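Reducing-end xylose-releasing exo-oligoxylanase Rex8A (Paenibacillus barcinonensis, PDB 6SUD) hydrolyses xylooligosaccharides from their reducing ends, releasing xylose, and so takes part in the breakdown of xylan. Local coordinates at residues A136-S141 with Q156-L161; I160-L165 with Y209-D214; S240-N245 with H261-A266; V269-A274 with L326-M331. The protein carries 1 engineered substitution. All coordinates share one frame; numbering follows the deposited sequence.

Overall arrangement
From the N terminus, contact 1 comes first and closes a short connection, pairing helix 127-144 with helix 153-170. Contact 2 starts on the stretch where contact 1 ends, sharing Ile160 and Leu161, and spans 43 residues to join helix 153-170 to the loop before helix 215-232; Arg158 and Tyr209 link the two directly. Contact 3 then closes an irregular loop, bringing 240-245 against 261-266 beside the bound xylose, and contact 4 ties helix 268-280 to helix 322-331. None of the four nests within or crosses another. Contacts 3 and 4 touch through Ser240 and Val269, while contact 1 lies across the chain's centre from both, with centres about 28 and 25 Å away.

Contact 1 (A136-S141 with Q156-L161)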
# COMPACT_ATOMS: atom_id res chain seq x y z
N ALA A 136 6.14 -7.64 3.27
CA ALA A 136 6.90 -7.19 4.46
C ALA A 136 7.63 -8.38 5.11
O ALA A 136 8.81 -8.22 5.52
CB ALA A 136 5.98 -6.48 5.42
N LEU A 137 6.97 -9.54 5.20
CA LEU A 137 7.57 -10.76 5.83
C LEU A 137 8.72 -11.27 4.96
O LEU A 137 9.78 -11.66 5.51
CB LEU A 137 6.49 -11.82 5.99
CG LEU A 137 5.58 -11.65 7.20
CD1 LEU A 137 4.31 -12.45 7.01
CD2 LEU A 137 6.31 -12.06 8.47
N PHE A 138 8.58 -11.23 3.64
CA PHE A 138 9.69 -11.60 2.72
C PHE A 138 10.88 -10.67 2.97
O PHE A 138 12.02 -11.16 3.05
CB PHE A 138 9.27 -11.58 1.25
CG PHE A 138 8.50 -12.80 0.81
CD1 PHE A 138 8.95 -14.07 1.13
CD2 PHE A 138 7.36 -12.66 0.04
CE1 PHE A 138 8.24 -15.19 0.74
CE2 PHE A 138 6.65 -13.79 -0.36
CZ PHE A 138 7.09 -15.05 -0.01
N PHE A 139 10.64 -9.37 3.10
CA PHE A 139 11.73 -8.38 3.34
C PHE A 139 12.36 -8.63 4.72
O PHE A 139 13.57 -8.51 4.84
CB PHE A 139 11.24 -6.93 3.20
CG PHE A 139 10.96 -6.48 1.79
CD1 PHE A 139 11.46 -7.16 0.69
CD2 PHE A 139 10.18 -5.35 1.55
CE1 PHE A 139 11.19 -6.73 -0.61
CE2 PHE A 139 9.91 -4.93 0.26
CZ PHE A 139 10.41 -5.62 -0.82
N ALA A 140 11.55 -8.94 5.73
CA ALA A 140 12.04 -9.26 7.09
C ALA A 140 12.99 -10.46 7.00
O ALA A 140 14.08 -10.41 7.57
CB ALA A 140 10.88 -9.53 8.02
N SER A 141 12.60 -11.50 6.27
CA SER A 141 13.43 -12.73 6.14
C SER A 141 14.76 -12.37 5.48
O SER A 141 15.83 -12.91 5.91
CB SER A 141 12.72 -13.77 5.35
OG SER A 141 13.49 -14.97 5.34
N GLN A 156 6.03 -18.00 6.80
CA GLN A 156 4.79 -17.25 7.11
C GLN A 156 4.29 -16.55 5.84
O GLN A 156 3.11 -16.67 5.54
CB GLN A 156 5.00 -16.26 8.26
CG GLN A 156 5.28 -16.91 9.62
CD GLN A 156 4.13 -17.73 10.17
OE1 GLN A 156 2.96 -17.51 9.86
NE2 GLN A 156 4.46 -18.70 11.01
N ALA A 157 5.16 -15.86 5.10
CA ALA A 157 4.82 -15.19 3.83
C ALA A 157 4.23 -16.20 2.84
O ALA A 157 3.18 -15.89 2.21
CB ALA A 157 6.02 -14.53 3.22
N ARG A 158 4.90 -17.34 2.69
CA ARG A 158 4.56 -18.39 1.69
C ARG A 158 3.20 -19.01 2.02
O ARG A 158 2.45 -19.31 1.09
CB ARG A 158 5.64 -19.47 1.63
CG ARG A 158 6.86 -19.01 0.85
CD ARG A 158 8.05 -19.93 0.97
NE ARG A 158 9.07 -19.57 -0.01
CZ ARG A 158 10.23 -20.20 -0.14
NH1 ARG A 158 10.53 -21.22 0.65
NH2 ARG A 158 11.09 -19.79 -1.06
N LYS A 159 2.93 -19.18 3.31
CA LYS A 159 1.63 -19.65 3.85
C LYS A 159 0.50 -18.70 3.45
O LYS A 159 -0.56 -19.18 3.01
CB LYS A 159 1.74 -19.75 5.36
CG LYS A 159 0.50 -20.22 6.10
CD LYS A 159 0.77 -20.33 7.58
CE LYS A 159 -0.50 -20.46 8.39
NZ LYS A 159 -0.19 -20.94 9.76
N ILE A 160 0.69 -17.39 3.63
CA ILE A 160 -0.33 -16.37 3.24
C ILE A 160 -0.58 -16.50 1.73
O ILE A 160 -1.76 -16.63 1.32
CB ILE A 160 0.11 -14.95 3.64
CG1 ILE A 160 0.29 -14.84 5.15
CG2 ILE A 160 -0.88 -13.92 3.10
CD1 ILE A 160 0.81 -13.49 5.63
N LEU A 161 0.48 -16.47 0.91
CA LEU A 161 0.34 -16.41 -0.57
C LEU A 161 -0.17 -17.76 -1.09
O LEU A 161 -0.87 -17.76 -2.12
CB LEU A 161 1.68 -16.04 -1.21
CG LEU A 161 2.15 -14.60 -0.99
CD1 LEU A 161 3.36 -14.31 -1.86
CD2 LEU A 161 1.05 -13.60 -1.27
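The Phe138 ring carries the methyl group of Ala157 on one face and meets Leu161 and Arg158 at its edge. Ala157 CB stands 3.4 Å from the centroid of the Phe138 ring and 12° off the ring normal, a CH-pi contact placed over the middle of the ring. Leu161 CD1 lies in the ring plane, 3.7 Å from Phe138 CE2. Near the same plane, Arg158 CG is 4.1 Å from Phe138 CZ, the two side chains crossing at about a right angle; the extended Arg158 chain runs on to Tyr209, whose carbonyl oxygen takes a hydrogen bond from Arg158 NE. With CG anti to the carbonyl carbon (chi1 -79°), Phe138 swings the far end of its ring onto helix 153-170.

Leu137 fills the next position. Its CB is 3.9 Å from Ala157 CB, and its CD1 branch reaches further, 3.9 Å from Ile160 CD1, these two side chains also nearly perpendicular. Gln156 adds only the base of its side chain, CB lying 4.1 Å from Leu137 CD1, while its amide is bound to Asp152. Trp92 of helix 85-99 touches both Leu137 and Gln156. An alanine in place of Phe138 would probably open a gap above Ala157 and leave the Leu161 methyl and the Arg158 chain without the ring edge they rest on.

No hydrogen bond crosses this buried interface. The two segments run antiparallel at 158° with axes 9.2 Å apart, the packing of successive helices expected in the (alpha/alpha)6 barrel of glycoside hydrolase family 8.

Contact 2 (I160-L165 with Y209-D214); sequences ILHACL and YANEQD
His162 and three side chains of the 209-214 loop, Asn211, Gln213 and Asp214, meet through one water molecule. Its oxygen is 2.7 Å from His162 ND1 and lies in the plane of the imidazole. The water accepts from Asn211 ND2 at 2.9 Å and from Gln213 NE2 at 2.7 Å, and donates to Asp214 OD2, also at 2.7 Å. Gln213 reaches the site with CG wedged between the backbone N and the carbonyl carbon (chi1 64°) and an extended chain beyond it. Its amide lies 4° from coplanar with the His162 ring, NE2 approaching the ring edge.

The remaining contacts are van der Waals. Leu165 and Asp214 meet tip to tip, Leu165 CD1 being 3.7 Å from Asp214 CG, while at the other end Leu161 CD1 lies 4.1 Å from Ala210 CB. Trp218 of helix 215-232 touches Leu161, Leu165 and Ala210, covering this apolar part. His162 CB is 4.0 Å from Asn211 ND2.

Within the loop, Asp214 N binds Asn211 O, while Asp214 OD1 holds His166 NE2, so both carboxylate oxygens are engaged. With no direct hydrogen bond between the segments, the polar side of this junction between helix 153-170 and the loop depends on a single water gripped by four side chains. That water links His162 to the carboxylate of Asp214, whose direct bond to His166 would probably favour a positive charge on His166.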
# COMPACT_ATOMS: atom_id res chain seq x y z
N ILE A 160 0.69 -17.39 3.63
CA ILE A 160 -0.33 -16.37 3.24
C ILE A 160 -0.58 -16.50 1.73
O ILE A 160 -1.76 -16.63 1.32
CB ILE A 160 0.11 -14.95 3.64
CG1 ILE A 160 0.29 -14.84 5.15
CG2 ILE A 160 -0.88 -13.92 3.10
CD1 ILE A 160 0.81 -13.49 5.63
N LEU A 161 0.48 -16.47 0.91
CA LEU A 161 0.34 -16.41 -0.57
C LEU A 161 -0.17 -17.76 -1.09
O LEU A 161 -0.87 -17.76 -2.12
CB LEU A 161 1.68 -16.04 -1.21
CG LEU A 161 2.15 -14.60 -0.99
CD1 LEU A 161 3.36 -14.31 -1.86
CD2 LEU A 161 1.05 -13.60 -1.27
N HIS A 162 0.13 -18.87 -0.41
CA HIS A 162 -0.49 -20.19 -0.74
C HIS A 162 -2.02 -20.09 -0.64
O HIS A 162 -2.70 -20.46 -1.62
CB HIS A 162 0.02 -21.31 0.17
CG HIS A 162 -0.70 -22.59 -0.11
ND1 HIS A 162 -0.44 -23.33 -1.24
CD2 HIS A 162 -1.71 -23.22 0.53
CE1 HIS A 162 -1.23 -24.38 -1.27
NE2 HIS A 162 -2.03 -24.33 -0.20
N ALA A 163 -2.54 -19.60 0.49
CA ALA A 163 -3.99 -19.46 0.72
C ALA A 163 -4.56 -18.48 -0.32
O ALA A 163 -5.62 -18.77 -0.90
CB ALA A 163 -4.26 -19.03 2.13
N CYS A 164 -3.84 -17.39 -0.62
CA CYS A 164 -4.27 -16.36 -1.60
C CYS A 164 -4.61 -17.00 -2.95
O CYS A 164 -5.55 -16.53 -3.60
CB CYS A 164 -3.19 -15.32 -1.81
SG CYS A 164 -3.06 -14.17 -0.42
N LEU A 165 -3.86 -18.01 -3.38
CA LEU A 165 -4.09 -18.64 -4.71
C LEU A 165 -4.91 -19.92 -4.60
O LEU A 165 -5.58 -20.24 -5.59
CB LEU A 165 -2.75 -18.91 -5.39
CG LEU A 165 -1.88 -17.68 -5.66
CD1 LEU A 165 -0.73 -18.05 -6.57
CD2 LEU A 165 -2.71 -16.54 -6.25
N TYR A 209 10.13 -15.31 -4.61
CA TYR A 209 10.20 -15.71 -3.18
C TYR A 209 9.07 -16.66 -2.75
O TYR A 209 9.25 -17.32 -1.71
CB TYR A 209 10.19 -14.48 -2.26
CG TYR A 209 11.24 -13.45 -2.59
CD1 TYR A 209 12.51 -13.83 -3.00
CD2 TYR A 209 10.98 -12.10 -2.46
CE1 TYR A 209 13.48 -12.88 -3.31
CE2 TYR A 209 11.94 -11.15 -2.75
CZ TYR A 209 13.19 -11.54 -3.18
OH TYR A 209 14.13 -10.59 -3.47
N ALA A 210 7.98 -16.77 -3.50
CA ALA A 210 6.81 -17.58 -3.10
C ALA A 210 7.13 -19.07 -3.31
O ALA A 210 8.21 -19.37 -3.83
CB ALA A 210 5.57 -17.17 -3.87
N ASN A 211 6.21 -19.94 -2.90
CA ASN A 211 6.28 -21.39 -3.20
C ASN A 211 6.57 -21.58 -4.70
O ASN A 211 5.94 -20.90 -5.53
CB ASN A 211 5.00 -22.11 -2.78
CG ASN A 211 4.90 -22.31 -1.28
OD1 ASN A 211 5.90 -22.25 -0.56
ND2 ASN A 211 3.69 -22.52 -0.80
N GLU A 212 7.47 -22.51 -5.02
CA GLU A 212 7.97 -22.73 -6.41
C GLU A 212 6.80 -22.92 -7.38
O GLU A 212 6.85 -22.32 -8.47
CB GLU A 212 8.93 -23.92 -6.45
CG GLU A 212 10.26 -23.64 -5.78
CD GLU A 212 11.30 -24.73 -5.95
OE1 GLU A 212 11.00 -25.89 -5.59
OE2 GLU A 212 12.41 -24.42 -6.46
N GLN A 213 5.79 -23.70 -7.00
CA GLN A 213 4.66 -24.09 -7.88
C GLN A 213 3.88 -22.84 -8.33
O GLN A 213 3.20 -22.92 -9.35
CB GLN A 213 3.71 -25.09 -7.20
CG GLN A 213 2.99 -24.54 -5.97
CD GLN A 213 1.84 -25.39 -5.47
OE1 GLN A 213 1.43 -26.36 -6.10
NE2 GLN A 213 1.31 -25.02 -4.31
N ASP A 214 3.98 -21.73 -7.59
CA ASP A 214 3.16 -20.52 -7.83
C ASP A 214 3.96 -19.45 -8.58
O ASP A 214 3.37 -18.42 -8.94
CB ASP A 214 2.58 -19.99 -6.52
CG ASP A 214 1.54 -20.90 -5.88
OD1 ASP A 214 0.96 -21.73 -6.61
OD2 ASP A 214 1.32 -20.77 -4.67
O HOH W 1 1.64 -22.76 -2.85

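Contact 3 (S240-N245 with H261-A266); sequences SPEYAN and HFYSDA. With XYP (beta-D-xylopyranose), chain J; XYP (beta-D-xylopyranose), chain K.
Glu242 packs its side chain against the turn 263-266, and this is the tight part of the contact. Its CG lies anti to the carbonyl carbon (chi1 -72°), and the chain runs on extended alongside Tyr263, bringing Glu242 OE1 within 3.3 Å of Tyr263 CB. Glu242 OE2 accepts from Asp265 N at 3.0 Å through its anti lone pair, with an N-H...O angle of 164°. At the backbone, Glu242 N donates to His261 O over 3.2 Å, a bent bond. Ser240 O faces the Phe262 ring edge in plane, 3.3 Å from Phe262 CD1, and has no polar partner although buried.

Packing gives way on two sides. Beside His261, a water donates to Glu242 OE1 and accepts from His261 N. Towards the pocket, Asp265 OD1 accepts a hydrogen bond from xylose O2 (chain K) at 2.8 Å, while Ser264 CB stands 3.7 Å from C5 of the other xylose (chain J).

An alanine in place of Glu242 would probably leave Asp265 N without its acceptor, open a gap beside Tyr263 and leave the turn less firmly held. Asp265 is the inferred proton acceptor, its side chain about 6 Å from that of Glu70, the inferred donor. Two acidic groups lie side by side here, Glu242 OE2 being 4.0 Å from Asp265 OD1. Glu242 is thus a second-shell residue: it grips the backbone N of Asp265 while the carboxylate of Asp265 meets the sugar.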
# COMPACT_ATOMS: atom_id res chain seq x y z
N SER A 240 -8.61 7.30 -11.20
CA SER A 240 -9.13 5.92 -11.19
C SER A 240 -10.26 5.82 -10.18
O SER A 240 -10.33 6.61 -9.23
CB SER A 240 -8.04 4.97 -10.87
OG SER A 240 -7.40 5.34 -9.66
N PRO A 241 -11.16 4.85 -10.37
CA PRO A 241 -12.24 4.61 -9.42
C PRO A 241 -11.76 3.78 -8.22
O PRO A 241 -10.76 3.08 -8.35
CB PRO A 241 -13.25 3.85 -10.28
CG PRO A 241 -12.39 3.04 -11.21
CD PRO A 241 -11.18 3.90 -11.49
N GLU A 242 -12.45 3.89 -7.09
CA GLU A 242 -12.12 3.08 -5.89
C GLU A 242 -12.32 1.60 -6.24
O GLU A 242 -11.38 0.82 -6.01
CB GLU A 242 -12.90 3.55 -4.67
CG GLU A 242 -12.39 4.89 -4.16
CD GLU A 242 -13.04 5.36 -2.88
OE1 GLU A 242 -14.25 5.73 -2.92
OE2 GLU A 242 -12.33 5.34 -1.84
N TYR A 243 -13.48 1.22 -6.78
CA TYR A 243 -13.75 -0.18 -7.23
C TYR A 243 -13.94 -0.18 -8.74
O TYR A 243 -14.61 0.71 -9.28
CB TYR A 243 -15.01 -0.79 -6.62
CG TYR A 243 -15.09 -0.85 -5.11
CD1 TYR A 243 -13.99 -0.67 -4.29
CD2 TYR A 243 -16.30 -1.12 -4.50
CE1 TYR A 243 -14.10 -0.72 -2.90
CE2 TYR A 243 -16.43 -1.18 -3.12
CZ TYR A 243 -15.32 -0.98 -2.31
OH TYR A 243 -15.46 -1.05 -0.95
N ALA A 244 -13.38 -1.19 -9.40
CA ALA A 244 -13.43 -1.31 -10.87
C ALA A 244 -13.75 -2.75 -11.25
O ALA A 244 -13.32 -3.67 -10.54
CB ALA A 244 -12.12 -0.88 -11.47
N ASN A 245 -14.50 -2.91 -12.34
CA ASN A 245 -14.71 -4.20 -13.04
C ASN A 245 -13.37 -4.74 -13.55
O ASN A 245 -12.39 -3.96 -13.64
CB ASN A 245 -15.72 -4.02 -14.18
CG ASN A 245 -17.08 -3.61 -13.67
OD1 ASN A 245 -17.59 -4.22 -12.73
ND2 ASN A 245 -17.67 -2.59 -14.26
N HIS A 261 -15.95 6.69 -7.93
CA HIS A 261 -15.28 8.01 -8.05
C HIS A 261 -13.87 7.98 -7.48
O HIS A 261 -13.48 6.96 -6.88
CB HIS A 261 -16.14 9.07 -7.38
CG HIS A 261 -17.55 9.01 -7.85
ND1 HIS A 261 -17.90 9.25 -9.17
CD2 HIS A 261 -18.70 8.72 -7.20
CE1 HIS A 261 -19.20 9.12 -9.31
NE2 HIS A 261 -19.72 8.81 -8.11
N PHE A 262 -13.15 9.09 -7.67
CA PHE A 262 -11.77 9.27 -7.16
C PHE A 262 -11.85 9.78 -5.72
O PHE A 262 -12.18 10.97 -5.51
CB PHE A 262 -10.97 10.18 -8.08
CG PHE A 262 -9.51 10.25 -7.71
CD1 PHE A 262 -8.63 9.23 -8.05
CD2 PHE A 262 -9.01 11.32 -6.99
CE1 PHE A 262 -7.29 9.30 -7.72
CE2 PHE A 262 -7.68 11.38 -6.63
CZ PHE A 262 -6.81 10.37 -6.99
N TYR A 263 -11.58 8.88 -4.78
CA TYR A 263 -11.61 9.09 -3.31
C TYR A 263 -10.54 8.19 -2.68
O TYR A 263 -9.79 7.54 -3.41
CB TYR A 263 -13.01 8.81 -2.76
CG TYR A 263 -13.42 9.58 -1.53
CD1 TYR A 263 -13.43 10.97 -1.53
CD2 TYR A 263 -13.82 8.93 -0.37
CE1 TYR A 263 -13.82 11.69 -0.41
CE2 TYR A 263 -14.21 9.63 0.76
CZ TYR A 263 -14.21 11.01 0.74
OH TYR A 263 -14.60 11.69 1.86
N SER A 264 -10.52 8.11 -1.35
CA SER A 264 -9.42 7.60 -0.48
C SER A 264 -8.67 6.38 -1.04
O SER A 264 -7.44 6.45 -1.10
CB SER A 264 -9.98 7.28 0.87
OG SER A 264 -10.67 8.40 1.39
N ASP A 265 -9.34 5.29 -1.42
CA ASP A 265 -8.63 4.06 -1.90
C ASP A 265 -7.76 4.42 -3.11
O ASP A 265 -6.54 4.06 -3.12
CB ASP A 265 -9.60 2.94 -2.28
CG ASP A 265 -10.03 2.04 -1.14
OD1 ASP A 265 -10.16 2.53 -0.00
OD2 ASP A 265 -10.25 0.85 -1.41
N ALA A 266 -8.35 5.12 -4.08
CA ALA A 266 -7.76 5.33 -5.43
C ALA A 266 -6.50 6.21 -5.35
O ALA A 266 -5.73 6.21 -6.33
CB ALA A 266 -8.78 5.90 -6.38
O1 XYP J . -10.73 6.71 6.09
C1 XYP J . -9.99 5.75 5.32
C2 XYP J . -9.85 4.48 6.16
C3 XYP J . -9.03 3.49 5.38
C4 XYP J . -9.73 3.17 4.08
C5 XYP J . -10.02 4.44 3.30
O2 XYP J . -9.21 4.69 7.44
O3 XYP J . -8.86 2.31 6.16
O4 XYP J . -8.86 2.29 3.36
O5 XYP J . -10.70 5.41 4.11
O1 XYP K . -11.56 0.61 4.72
C1 XYP K . -10.75 -0.47 4.18
C2 XYP K . -9.81 -0.02 3.07
C3 XYP K . -9.07 -1.21 2.44
C4 XYP K . -8.89 -2.30 3.49
C5 XYP K . -8.78 -1.65 4.87
O2 XYP K . -10.49 0.73 2.06
O3 XYP K . -7.83 -0.72 1.91
O4 XYP K . -10.03 -3.17 3.46
O5 XYP K . -9.98 -0.99 5.26
O HOH W 2 -16.26 6.90 -4.88

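Contact 4 (V269-A274 with L326-M331)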
# COMPACT_ATOMS: atom_id res chain seq x y z
N VAL A 269 -3.12 4.44 -6.17
CA VAL A 269 -2.74 4.02 -7.54
C VAL A 269 -1.51 4.80 -8.02
O VAL A 269 -0.61 4.15 -8.59
CB VAL A 269 -3.86 4.18 -8.57
CG1 VAL A 269 -3.31 3.88 -9.95
CG2 VAL A 269 -5.07 3.33 -8.22
N ALA A 270 -1.50 6.12 -7.85
CA ALA A 270 -0.41 6.99 -8.37
C ALA A 270 0.89 6.59 -7.69
O ALA A 270 1.93 6.62 -8.36
CB ALA A 270 -0.68 8.45 -8.13
N ALA A 271 0.81 6.25 -6.41
CA ALA A 271 1.96 5.85 -5.58
C ALA A 271 2.49 4.49 -6.07
O ALA A 271 3.69 4.35 -6.20
CB ALA A 271 1.56 5.77 -4.12
N ASN A 272 1.59 3.55 -6.31
CA ASN A 272 1.89 2.14 -6.67
C ASN A 272 2.55 2.06 -8.04
O ASN A 272 3.55 1.31 -8.21
CB ASN A 272 0.62 1.30 -6.67
CG ASN A 272 0.07 1.02 -5.28
OD1 ASN A 272 0.79 1.12 -4.28
ND2 ASN A 272 -1.22 0.68 -5.23
N VAL A 273 1.98 2.77 -9.01
CA VAL A 273 2.55 2.84 -10.39
C VAL A 273 3.94 3.48 -10.34
O VAL A 273 4.84 2.98 -10.99
CB VAL A 273 1.60 3.59 -11.32
CG1 VAL A 273 0.25 2.91 -11.41
CG2 VAL A 273 1.38 5.02 -10.91
N ALA A 274 4.12 4.56 -9.57
CA ALA A 274 5.42 5.25 -9.42
C ALA A 274 6.49 4.30 -8.86
O ALA A 274 7.62 4.35 -9.33
CB ALA A 274 5.28 6.44 -8.52
N LEU A 326 -2.16 14.46 -1.36
CA LEU A 326 -0.92 15.22 -1.68
C LEU A 326 0.27 14.25 -1.68
O LEU A 326 1.09 14.33 -2.60
CB LEU A 326 -0.68 16.35 -0.67
CG LEU A 326 0.69 17.02 -0.82
CD1 LEU A 326 0.80 17.68 -2.19
CD2 LEU A 326 0.95 18.00 0.29
N ALA A 327 0.37 13.37 -0.69
CA ALA A 327 1.47 12.39 -0.54
C ALA A 327 1.56 11.50 -1.79
O ALA A 327 2.67 11.35 -2.31
CB ALA A 327 1.29 11.59 0.72
N THR A 328 0.45 10.93 -2.26
CA THR A 328 0.46 9.98 -3.42
C THR A 328 0.83 10.76 -4.68
O THR A 328 1.58 10.24 -5.51
CB THR A 328 -0.85 9.20 -3.53
OG1 THR A 328 -1.97 10.05 -3.81
CG2 THR A 328 -1.12 8.41 -2.27
N ASN A 329 0.32 11.99 -4.79
CA ASN A 329 0.62 12.89 -5.94
C ASN A 329 2.12 13.20 -5.98
O ASN A 329 2.69 13.24 -7.07
CB ASN A 329 -0.20 14.19 -5.89
CG ASN A 329 -1.67 13.99 -6.18
OD1 ASN A 329 -2.06 13.03 -6.85
ND2 ASN A 329 -2.50 14.92 -5.73
N ALA A 330 2.73 13.45 -4.82
CA ALA A 330 4.18 13.73 -4.71
C ALA A 330 4.96 12.45 -5.04
O ALA A 330 5.98 12.54 -5.73
CB ALA A 330 4.50 14.27 -3.34
N MET A 331 4.47 11.29 -4.61
CA MET A 331 5.19 10.01 -4.81
C MET A 331 5.25 9.68 -6.31
O MET A 331 6.21 8.98 -6.72
CB MET A 331 4.53 8.88 -4.02
CG MET A 331 5.31 7.58 -4.07
SD MET A 331 5.07 6.54 -2.64
CE MET A 331 5.81 5.02 -3.24
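Ala271 of helix 268-280 meets Thr328 and Met331 of helix 322-331, two helices that run the same way. The short segments are inclined at 25° with axes 7.6 Å apart, a close approach, with small alanines on the 269-274 side, and consistent with neighbouring helices in the (alpha/alpha)6 barrel of family 8.

In the first shell, Met331 lies across Ala271. With CG anti to the backbone N (chi1 -173°) and the chain extended beyond it, Met331 reaches over Ala271: SD lies 3.9 Å from Ala271 CB, and the terminal methyl CE 3.7 Å from Ala271 O. Thr328 presents its methyl branch, with CG2 4.2 Å from Ala271 CB, while Ala270 CB rests 3.9 Å from Thr328 O.

Further out, Thr328 OG1 is hydrogen-bonded to Leu325 O and, weakly, to Tyr267 O, which fixes the hydroxyl and leaves the methyl for Ala271. Helix 359-373 touches Thr328 through Leu365 and Met331 through Thr369 and Ala372, and Ile293 of helix 285-297 packs on Ala270. No hydrogen bond joins the segments; at their C-terminal ends Ala274 CB stands 3.2 Å from Met331 O.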